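Long-range contacts in dermonecrotic toxin (Pasteurella multocida, PDB 2EBF), which acts as a potent mitogen that induces bone resorption and is associated with severe atrophic rhinitis in pigs, this chain being its C-terminal region: residues A[144-149]-A[313-318]; A[185-190]-A[305-310]; A[204-209]-A[260-265]. All coordinates share one frame; numbering follows the deposited sequence.

In sequence the three contacts of the toxin's C-terminal region are enclosed one within another, interaction 3 innermost. In space they run in the order 1, 2, 3, with the centres of 1 and 3 about 18 Å apart. Interactions 1 and 2 have centres about 9 Å apart, and N146 joins them with two probable hydrogen bonds, ND2 to the A186 O at 2.8 Å and OD1 to the F188 N at 3.0 Å. The centres of interactions 2 and 3 lie about 13 Å apart; here the F309 O makes a probable hydrogen bond to the V206 N at 2.8 Å. F314 packs on K204 and Y205. Glucose sits beside K147 and beside F188, R189 and G190.

Interaction 1: residues A[144-149]-A[313-318]; sequences IPNKGS and NFFNTL. With GLC (alpha-D-glucopyranose), chain C.
A single water is gripped from both segments, 2.6 Å from the S149 O and 2.8 Å from the N316 O. It donates to both carbonyls and so bridges the 144-149 loop to helix 312-333. Beside this bridge the N316 amide reaches the loop, its OD1 lying 3.3 Å from the S149 CA. CG stands anti to the carbonyl carbon (chi1 -72°), and the amide oxygen comes up to the S149 backbone. The N316 OD1 accepts a weak hydrogen bond from the R312 NH1.

The F315 ring meets N146 and S149. The S149 CB comes to its edge, near the ring plane, 4.2 Å from the F315 CE2. N146 crosses it at about a right angle, with ND2 3.6 Å from the F315 CZ and the amide plane turned 87° from the ring. Bonds to the backbone of the 185-190 loop hold that amide in place. F188 also meets F315 edge to face.

On its far side the loop holds sugar. The K147 NZ donates to the glucose O5 at 3.0 Å and forms a salt bridge with D103. N146 to S149 form a type I beta turn, closed by the S149 N to N146 O bond, in the interhelical loop that contributes K147 to a glycan pocket.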
loop_
_atom_site.group_PDB
_atom_site.type_symbol
_atom_site.label_atom_id
_atom_site.label_comp_id
_atom_site.label_asym_id
_atom_site.label_seq_id
_atom_site.Cartn_x
_atom_site.Cartn_y
_atom_site.Cartn_z
ATOM N N ILE A 144 2.240 6.395 -17.112
ATOM C CA ILE A 144 3.415 6.142 -16.264
ATOM C C ILE A 144 4.497 5.414 -17.089
ATOM O O ILE A 144 4.219 4.380 -17.684
ATOM C CB ILE A 144 3.056 5.313 -14.992
ATOM C CG1 ILE A 144 1.907 5.980 -14.226
ATOM C CG2 ILE A 144 4.288 5.137 -14.078
ATOM C CD1 ILE A 144 1.248 5.088 -13.175
ATOM N N PRO A 145 5.732 5.959 -17.126
ATOM C CA PRO A 145 6.817 5.331 -17.892
ATOM C C PRO A 145 7.128 3.933 -17.359
ATOM O O PRO A 145 6.792 3.639 -16.221
ATOM C CB PRO A 145 8.011 6.270 -17.647
ATOM C CG PRO A 145 7.377 7.591 -17.242
ATOM C CD PRO A 145 6.177 7.193 -16.449
ATOM N N ASN A 146 7.760 3.095 -18.184
ATOM C CA ASN A 146 8.166 1.726 -17.816
ATOM C C ASN A 146 6.958 0.864 -17.446
ATOM O O ASN A 146 6.760 0.507 -16.275
ATOM C CB ASN A 146 9.178 1.709 -16.666
ATOM C CG ASN A 146 10.108 2.916 -16.668
ATOM O OD1 ASN A 146 10.793 3.206 -17.655
ATOM N ND2 ASN A 146 10.134 3.621 -15.554
ATOM N N LYS A 147 6.155 0.538 -18.455
ATOM C CA LYS A 147 4.937 -0.241 -18.258
ATOM C C LYS A 147 5.177 -1.597 -17.626
ATOM O O LYS A 147 4.255 -2.174 -17.048
ATOM C CB LYS A 147 4.207 -0.428 -19.579
ATOM C CG LYS A 147 3.707 0.871 -20.182
ATOM C CD LYS A 147 2.965 0.607 -21.474
ATOM C CE LYS A 147 2.384 1.904 -22.053
ATOM N NZ LYS A 147 3.458 2.859 -22.451
ATOM N N GLY A 148 6.406 -2.102 -17.733
ATOM C CA GLY A 148 6.773 -3.361 -17.099
ATOM C C GLY A 148 7.531 -3.232 -15.794
ATOM O O GLY A 148 8.162 -4.177 -15.361
ATOM N N SER A 149 7.494 -2.062 -15.159
ATOM C CA SER A 149 8.201 -1.894 -13.874
ATOM C C SER A 149 7.491 -2.536 -12.681
ATOM O O SER A 149 8.086 -2.697 -11.613
ATOM C CB SER A 149 8.397 -0.410 -13.574
ATOM O OG SER A 149 7.136 0.175 -13.293
ATOM N N ASN A 313 16.598 -4.539 -11.944
ATOM C CA ASN A 313 16.051 -5.396 -10.909
ATOM C C ASN A 313 15.740 -4.664 -9.610
ATOM O O ASN A 313 14.677 -4.866 -9.016
ATOM C CB ASN A 313 17.022 -6.532 -10.631
ATOM C CG ASN A 313 16.403 -7.877 -10.869
ATOM O OD1 ASN A 313 16.018 -8.577 -9.918
ATOM N ND2 ASN A 313 16.264 -8.248 -12.146
ATOM N N PHE A 314 16.684 -3.832 -9.162
ATOM C CA PHE A 314 16.510 -3.027 -7.958
ATOM C C PHE A 314 15.426 -1.981 -8.199
ATOM O O PHE A 314 14.585 -1.737 -7.337
ATOM C CB PHE A 314 17.831 -2.349 -7.568
ATOM C CG PHE A 314 17.724 -1.440 -6.376
ATOM C CD1 PHE A 314 17.541 -1.960 -5.102
ATOM C CD2 PHE A 314 17.815 -0.063 -6.527
ATOM C CE1 PHE A 314 17.445 -1.114 -3.988
ATOM C CE2 PHE A 314 17.716 0.789 -5.422
ATOM C CZ PHE A 314 17.533 0.259 -4.156
ATOM N N PHE A 315 15.464 -1.377 -9.382
ATOM C CA PHE A 315 14.450 -0.410 -9.802
ATOM C C PHE A 315 13.038 -1.009 -9.691
ATOM O O PHE A 315 12.183 -0.453 -9.009
ATOM C CB PHE A 315 14.749 0.071 -11.230
ATOM C CG PHE A 315 13.842 1.175 -11.709
ATOM C CD1 PHE A 315 14.186 2.516 -11.510
ATOM C CD2 PHE A 315 12.655 0.877 -12.373
ATOM C CE1 PHE A 315 13.337 3.550 -11.970
ATOM C CE2 PHE A 315 11.797 1.911 -12.830
ATOM C CZ PHE A 315 12.157 3.235 -12.628
ATOM N N ASN A 316 12.811 -2.153 -10.334
ATOM C CA ASN A 316 11.504 -2.832 -10.284
ATOM C C ASN A 316 11.046 -3.180 -8.872
ATOM O O ASN A 316 9.882 -2.997 -8.521
ATOM C CB ASN A 316 11.527 -4.101 -11.145
ATOM C CG ASN A 316 11.547 -3.798 -12.621
ATOM O OD1 ASN A 316 11.334 -2.657 -13.033
ATOM N ND2 ASN A 316 11.789 -4.826 -13.435
ATOM N N THR A 317 11.971 -3.678 -8.060
ATOM C CA THR A 317 11.673 -4.032 -6.675
ATOM C C THR A 317 11.249 -2.812 -5.861
ATOM O O THR A 317 10.314 -2.880 -5.061
ATOM C CB THR A 317 12.886 -4.688 -6.028
ATOM O OG1 THR A 317 13.127 -5.934 -6.687
ATOM C CG2 THR A 317 12.660 -4.917 -4.523
ATOM N N LEU A 318 11.952 -1.703 -6.074
ATOM C CA LEU A 318 11.665 -0.453 -5.403
ATOM C C LEU A 318 10.272 0.053 -5.785
ATOM O O LEU A 318 9.510 0.482 -4.928
ATOM C CB LEU A 318 12.722 0.566 -5.801
ATOM C CG LEU A 318 13.200 1.643 -4.826
ATOM C CD1 LEU A 318 13.557 1.083 -3.443
ATOM C CD2 LEU A 318 14.399 2.339 -5.454
HETATM C C1 GLC C . 2.467 6.451 -23.336
HETATM C C2 GLC C . 3.166 7.740 -22.904
HETATM C C3 GLC C . 3.926 8.330 -24.098
HETATM C C4 GLC C . 4.909 7.313 -24.674
HETATM C C5 GLC C . 4.210 5.982 -24.978
HETATM C C6 GLC C . 5.225 4.896 -25.307
HETATM O O1 GLC C . 1.496 6.789 -24.329
HETATM O O2 GLC C . 2.199 8.670 -22.401
HETATM O O3 GLC C . 4.635 9.520 -23.746
HETATM O O4 GLC C . 5.506 7.851 -25.869
HETATM O O5 GLC C . 3.441 5.526 -23.854
HETATM O O6 GLC C . 6.055 4.685 -24.158
HETATM O O HOH W 1 8.276 -4.711 -9.992
#

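Interaction 2: residues A[185-190]-A[305-310]; sequences SAPFRG and FEQAFA. With GLC (alpha-D-glucopyranose), chain B; GLC (alpha-D-glucopyranose), chain D.
Backbone hydrogen bonding across the contact rests on the R189 N, which donates to the Q307 O at 2.9 Å. The donor lies in the carbonyl plane, but the bond is bent, with 134° at the hydrogen. Within the loop the R189 NH1 donates to the F188 O from above the carbonyl plane. Weaker CA-H...O contacts follow at G190. Its CA approaches the A308 O at 3.4 Å and also faces the A310 O. The backbone of G190 thus comes close against the end of helix 305-309, where A310 leaves the helical conformation.

Side-chain packing centres on Q307. Its chain is extended, with CG anti to the backbone N (chi1 -180°). The A186 CB sits 3.8 Å from the Q307 CB. R189 lies alongside and points the same way, its CG 4.1 Å from the Q307 CG.

This loop, between helix 171-180 and strand 205-207, lines a glycan pocket. The F188 ring has the G190 N over one face, and R312 makes a cation-pi contact with it. At the ring edge the A310 O is 3.4 Å from the F188 CZ, and the chain D glucose O5 is 3.2 Å from the F188 CD1.

The R189 O accepts from the O6 of the chain B glucose at 2.7 Å.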
loop_
_atom_site.group_PDB
_atom_site.type_symbol
_atom_site.label_atom_id
_atom_site.label_comp_id
_atom_site.label_asym_id
_atom_site.label_seq_id
_atom_site.Cartn_x
_atom_site.Cartn_y
_atom_site.Cartn_z
ATOM N N SER A 185 7.953 7.308 -11.458
ATOM C CA SER A 185 7.566 8.134 -12.596
ATOM C C SER A 185 8.706 8.429 -13.576
ATOM O O SER A 185 8.499 9.122 -14.569
ATOM C CB SER A 185 6.963 9.459 -12.116
ATOM O OG SER A 185 7.965 10.284 -11.539
ATOM N N ALA A 186 9.901 7.926 -13.291
ATOM C CA ALA A 186 11.076 8.247 -14.098
ATOM C C ALA A 186 11.294 7.219 -15.211
ATOM O O ALA A 186 11.366 6.022 -14.939
ATOM C CB ALA A 186 12.320 8.344 -13.205
ATOM N N PRO A 187 11.405 7.682 -16.474
ATOM C CA PRO A 187 11.822 6.770 -17.551
ATOM C C PRO A 187 13.168 6.157 -17.188
ATOM O O PRO A 187 14.114 6.884 -16.894
ATOM C CB PRO A 187 11.952 7.689 -18.766
ATOM C CG PRO A 187 11.009 8.848 -18.459
ATOM C CD PRO A 187 11.149 9.048 -16.969
ATOM N N PHE A 188 13.232 4.831 -17.174
ATOM C CA PHE A 188 14.403 4.115 -16.671
ATOM C C PHE A 188 15.609 4.312 -17.586
ATOM O O PHE A 188 15.502 4.151 -18.799
ATOM C CB PHE A 188 14.090 2.626 -16.518
ATOM C CG PHE A 188 15.250 1.802 -16.013
ATOM C CD1 PHE A 188 15.971 0.996 -16.887
ATOM C CD2 PHE A 188 15.622 1.838 -14.672
ATOM C CE1 PHE A 188 17.043 0.226 -16.443
ATOM C CE2 PHE A 188 16.699 1.066 -14.204
ATOM C CZ PHE A 188 17.411 0.260 -15.094
ATOM N N ARG A 189 16.748 4.670 -16.995
ATOM C CA ARG A 189 17.960 4.918 -17.777
ATOM C C ARG A 189 19.169 4.218 -17.158
ATOM O O ARG A 189 20.307 4.538 -17.481
ATOM C CB ARG A 189 18.230 6.425 -17.889
ATOM C CG ARG A 189 17.124 7.237 -18.586
ATOM C CD ARG A 189 17.234 7.162 -20.092
ATOM N NE ARG A 189 16.175 7.915 -20.770
ATOM C CZ ARG A 189 15.000 7.411 -21.147
ATOM N NH1 ARG A 189 14.698 6.137 -20.915
ATOM N NH2 ARG A 189 14.119 8.187 -21.755
ATOM N N GLY A 190 18.911 3.268 -16.267
ATOM C CA GLY A 190 19.970 2.603 -15.518
ATOM C C GLY A 190 20.519 1.374 -16.206
ATOM O O GLY A 190 20.528 1.289 -17.441
ATOM N N PHE A 305 18.456 9.730 -9.171
ATOM C CA PHE A 305 19.605 8.876 -8.843
ATOM C C PHE A 305 19.362 7.450 -9.311
ATOM O O PHE A 305 20.201 6.846 -9.995
ATOM C CB PHE A 305 19.910 8.909 -7.340
ATOM C CG PHE A 305 21.178 8.188 -6.958
ATOM C CD1 PHE A 305 22.390 8.882 -6.856
ATOM C CD2 PHE A 305 21.164 6.821 -6.695
ATOM C CE1 PHE A 305 23.566 8.220 -6.502
ATOM C CE2 PHE A 305 22.330 6.151 -6.345
ATOM C CZ PHE A 305 23.536 6.850 -6.248
ATOM N N GLU A 306 18.201 6.918 -8.942
ATOM C CA GLU A 306 17.823 5.567 -9.333
ATOM C C GLU A 306 17.583 5.472 -10.838
ATOM O O GLU A 306 17.972 4.492 -11.463
ATOM C CB GLU A 306 16.588 5.115 -8.553
ATOM C CG GLU A 306 16.828 5.016 -7.045
ATOM C CD GLU A 306 16.545 6.312 -6.298
ATOM O OE1 GLU A 306 16.213 7.331 -6.943
ATOM O OE2 GLU A 306 16.646 6.302 -5.054
ATOM N N GLN A 307 16.947 6.497 -11.410
ATOM C CA GLN A 307 16.734 6.582 -12.861
ATOM C C GLN A 307 18.042 6.403 -13.632
ATOM O O GLN A 307 18.081 5.748 -14.674
ATOM C CB GLN A 307 16.105 7.929 -13.240
ATOM C CG GLN A 307 15.852 8.073 -14.742
ATOM C CD GLN A 307 15.295 9.419 -15.145
ATOM O OE1 GLN A 307 14.596 9.535 -16.157
ATOM N NE2 GLN A 307 15.596 10.444 -14.365
ATOM N N ALA A 308 19.115 6.981 -13.094
ATOM C CA ALA A 308 20.419 6.981 -13.739
ATOM C C ALA A 308 21.224 5.704 -13.493
ATOM O O ALA A 308 21.885 5.203 -14.410
ATOM C CB ALA A 308 21.224 8.207 -13.283
ATOM N N PHE A 309 21.162 5.177 -12.267
ATOM C CA PHE A 309 22.140 4.179 -11.814
ATOM C C PHE A 309 21.604 2.821 -11.360
ATOM O O PHE A 309 22.363 1.846 -11.309
ATOM C CB PHE A 309 22.989 4.744 -10.675
ATOM C CG PHE A 309 23.664 6.051 -10.989
ATOM C CD1 PHE A 309 23.585 7.112 -10.088
ATOM C CD2 PHE A 309 24.394 6.218 -12.163
ATOM C CE1 PHE A 309 24.216 8.324 -10.347
ATOM C CE2 PHE A 309 25.029 7.429 -12.440
ATOM C CZ PHE A 309 24.943 8.484 -11.530
ATOM N N ALA A 310 20.322 2.747 -11.006
ATOM C CA ALA A 310 19.774 1.504 -10.477
ATOM C C ALA A 310 19.892 0.375 -11.496
ATOM O O ALA A 310 19.781 0.606 -12.703
ATOM C CB ALA A 310 18.313 1.692 -10.035
HETATM C C1 GLC B . 17.526 2.890 -21.068
HETATM C C2 GLC B . 16.811 3.529 -22.259
HETATM C C3 GLC B . 17.801 3.818 -23.386
HETATM C C4 GLC B . 18.975 4.663 -22.878
HETATM C C5 GLC B . 19.604 4.075 -21.616
HETATM C C6 GLC B . 20.540 5.099 -20.986
HETATM O O2 GLC B . 15.750 2.677 -22.717
HETATM O O3 GLC B . 17.123 4.507 -24.440
HETATM O O4 GLC B . 19.989 4.750 -23.891
HETATM O O5 GLC B . 18.623 3.705 -20.638
HETATM O O6 GLC B . 21.304 4.474 -19.948
HETATM C C1 GLC D . 18.208 0.745 -20.271
HETATM C C2 GLC D . 19.192 -0.366 -20.654
HETATM C C3 GLC D . 18.546 -1.326 -21.657
HETATM C C4 GLC D . 17.216 -1.866 -21.119
HETATM C C5 GLC D . 16.284 -0.736 -20.645
HETATM C C6 GLC D . 15.049 -1.273 -19.911
HETATM O O1 GLC D . 17.958 1.571 -21.411
HETATM O O2 GLC D . 20.407 0.180 -21.197
HETATM O O3 GLC D . 19.436 -2.417 -21.913
HETATM O O4 GLC D . 16.587 -2.676 -22.116
HETATM O O5 GLC D . 16.972 0.185 -19.783
HETATM O O6 GLC D . 15.393 -1.874 -18.649
#

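Interaction 3: residues A[204-209]-A[260-265]; sequences KYVIED and SLYIGH
The I263 O accepts from two consecutive donors, the K204 N just before strand 205-207 at 3.0 Å and the Y205 N at its start at 3.3 Å. The K204 bond runs nearly along the C=O axis, whereas the Y205 donor is tilted 22° from the carbonyl plane. Two residues facing one make this a classic beta bulge.

Beyond the bulge the pairing is regular and antiparallel. The I263 N donates to the Y205 O at 2.8 Å, and I207 and L261 exchange N-H...O bonds in both directions. V206 and Y262 form the non-hydrogen-bonded pair between them. The Y262 backbone bonds instead to R255 of strand 254-257, and that of V206 to helix 305-309. At the far end the S260 OG donates to the E208 O at 2.6 Å, on a lone pair and in the carbonyl plane. OG is put there by a chi1 of -65°, anti to the carbonyl carbon.

Side chains pack on both faces. V206 and Y262 lie side by side, with the V206 CG2 3.4 Å from the Y262 CD2 and CG1 over the ring face. On the other face the I207 CD1 meets the I263 CD1 at 3.9 Å, and the I263 CG2 touches the edge of the Y205 ring. The Y205 OH bonds to the Y267 N. The H265 O also lies at that ring edge, 3.2 Å from the Y205 CE1.

This pairing joins 205-207, an outermost strand of the three-stranded sheet, to the central strand 260-263. The H265 O is the exception, buried without a polar partner in the model.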
loop_
_atom_site.group_PDB
_atom_site.type_symbol
_atom_site.label_atom_id
_atom_site.label_comp_id
_atom_site.label_asym_id
_atom_site.label_seq_id
_atom_site.Cartn_x
_atom_site.Cartn_y
_atom_site.Cartn_z
ATOM N N LYS A 204 22.657 -2.634 -5.905
ATOM C CA LYS A 204 21.553 -1.706 -6.101
ATOM C C LYS A 204 21.786 -0.830 -7.333
ATOM O O LYS A 204 20.868 -0.618 -8.127
ATOM C CB LYS A 204 21.353 -0.844 -4.850
ATOM C CG LYS A 204 21.024 -1.640 -3.598
ATOM C CD LYS A 204 20.940 -0.742 -2.373
ATOM C CE LYS A 204 20.847 -1.555 -1.084
ATOM N NZ LYS A 204 19.518 -2.215 -0.914
ATOM N N TYR A 205 23.016 -0.339 -7.490
ATOM C CA TYR A 205 23.360 0.567 -8.584
ATOM C C TYR A 205 24.619 0.128 -9.328
ATOM O O TYR A 205 25.550 -0.426 -8.737
ATOM C CB TYR A 205 23.508 2.009 -8.084
ATOM C CG TYR A 205 22.520 2.391 -6.991
ATOM C CD1 TYR A 205 22.899 2.360 -5.649
ATOM C CD2 TYR A 205 21.208 2.769 -7.299
ATOM C CE1 TYR A 205 22.004 2.694 -4.634
ATOM C CE2 TYR A 205 20.295 3.113 -6.285
ATOM C CZ TYR A 205 20.707 3.072 -4.951
ATOM O OH TYR A 205 19.838 3.407 -3.926
ATOM N N VAL A 206 24.625 0.359 -10.636
ATOM C CA VAL A 206 25.802 0.092 -11.454
ATOM C C VAL A 206 26.075 1.281 -12.350
ATOM O O VAL A 206 25.173 1.784 -13.024
ATOM C CB VAL A 206 25.658 -1.192 -12.314
ATOM C CG1 VAL A 206 26.885 -1.395 -13.212
ATOM C CG2 VAL A 206 25.466 -2.409 -11.439
ATOM N N ILE A 207 27.322 1.744 -12.328
ATOM C CA ILE A 207 27.814 2.645 -13.354
ATOM C C ILE A 207 28.577 1.753 -14.333
ATOM O O ILE A 207 29.645 1.218 -14.011
ATOM C CB ILE A 207 28.705 3.780 -12.772
ATOM C CG1 ILE A 207 27.859 4.816 -12.017
ATOM C CG2 ILE A 207 29.454 4.496 -13.889
ATOM C CD1 ILE A 207 27.255 4.341 -10.701
ATOM N N GLU A 208 27.995 1.572 -15.517
ATOM C CA GLU A 208 28.476 0.596 -16.492
ATOM C C GLU A 208 29.846 0.972 -17.067
ATOM O O GLU A 208 30.732 0.128 -17.169
ATOM C CB GLU A 208 27.440 0.419 -17.611
ATOM C CG GLU A 208 27.837 -0.583 -18.689
ATOM C CD GLU A 208 26.688 -0.974 -19.604
ATOM O OE1 GLU A 208 25.677 -0.242 -19.662
ATOM O OE2 GLU A 208 26.799 -2.023 -20.274
ATOM N N ASP A 209 30.004 2.240 -17.436
ATOM C CA ASP A 209 31.265 2.734 -17.978
ATOM C C ASP A 209 31.845 3.821 -17.080
ATOM O O ASP A 209 31.350 4.947 -17.043
ATOM C CB ASP A 209 31.063 3.257 -19.406
ATOM C CG ASP A 209 32.373 3.523 -20.133
ATOM O OD1 ASP A 209 32.333 3.609 -21.375
ATOM O OD2 ASP A 209 33.436 3.645 -19.484
ATOM N N SER A 260 33.503 -1.283 -14.806
ATOM C CA SER A 260 32.172 -1.064 -14.231
ATOM C C SER A 260 32.229 -0.946 -12.710
ATOM O O SER A 260 32.932 -1.712 -12.049
ATOM C CB SER A 260 31.209 -2.184 -14.637
ATOM O OG SER A 260 30.977 -2.182 -16.037
ATOM N N LEU A 261 31.475 0.013 -12.172
ATOM C CA LEU A 261 31.375 0.223 -10.726
ATOM C C LEU A 261 30.038 -0.288 -10.195
ATOM O O LEU A 261 28.976 0.074 -10.704
ATOM C CB LEU A 261 31.546 1.705 -10.392
ATOM C CG LEU A 261 31.205 2.244 -9.001
ATOM C CD1 LEU A 261 32.230 1.818 -7.968
ATOM C CD2 LEU A 261 31.093 3.757 -9.053
ATOM N N TYR A 262 30.115 -1.127 -9.167
ATOM C CA TYR A 262 28.950 -1.755 -8.557
ATOM C C TYR A 262 28.803 -1.254 -7.131
ATOM O O TYR A 262 29.766 -1.276 -6.356
ATOM C CB TYR A 262 29.111 -3.276 -8.568
ATOM C CG TYR A 262 29.274 -3.850 -9.957
ATOM C CD1 TYR A 262 30.521 -3.872 -10.590
ATOM C CD2 TYR A 262 28.182 -4.365 -10.643
ATOM C CE1 TYR A 262 30.665 -4.393 -11.873
ATOM C CE2 TYR A 262 28.314 -4.884 -11.924
ATOM C CZ TYR A 262 29.556 -4.899 -12.533
ATOM O OH TYR A 262 29.672 -5.418 -13.802
ATOM N N ILE A 263 27.596 -0.798 -6.794
ATOM C CA ILE A 263 27.337 -0.162 -5.509
ATOM C C ILE A 263 26.270 -0.926 -4.718
ATOM O O ILE A 263 25.214 -1.291 -5.261
ATOM C CB ILE A 263 26.939 1.328 -5.699
ATOM C CG1 ILE A 263 28.106 2.115 -6.314
ATOM C CG2 ILE A 263 26.496 1.955 -4.380
ATOM C CD1 ILE A 263 27.709 3.423 -6.980
ATOM N N GLY A 264 26.557 -1.158 -3.437
ATOM C CA GLY A 264 25.646 -1.868 -2.539
ATOM C C GLY A 264 25.025 -1.014 -1.443
ATOM O O GLY A 264 24.143 -1.483 -0.724
ATOM N N HIS A 265 25.484 0.229 -1.301
ATOM C CA HIS A 265 24.897 1.164 -0.339
ATOM C C HIS A 265 23.787 1.931 -1.019
ATOM O O HIS A 265 23.963 2.428 -2.126
ATOM C CB HIS A 265 25.922 2.172 0.175
ATOM C CG HIS A 265 27.165 1.553 0.726
ATOM N ND1 HIS A 265 27.344 1.322 2.072
ATOM C CD2 HIS A 265 28.297 1.130 0.115
ATOM C CE1 HIS A 265 28.533 0.778 2.268
ATOM N NE2 HIS A 265 29.130 0.653 1.096
#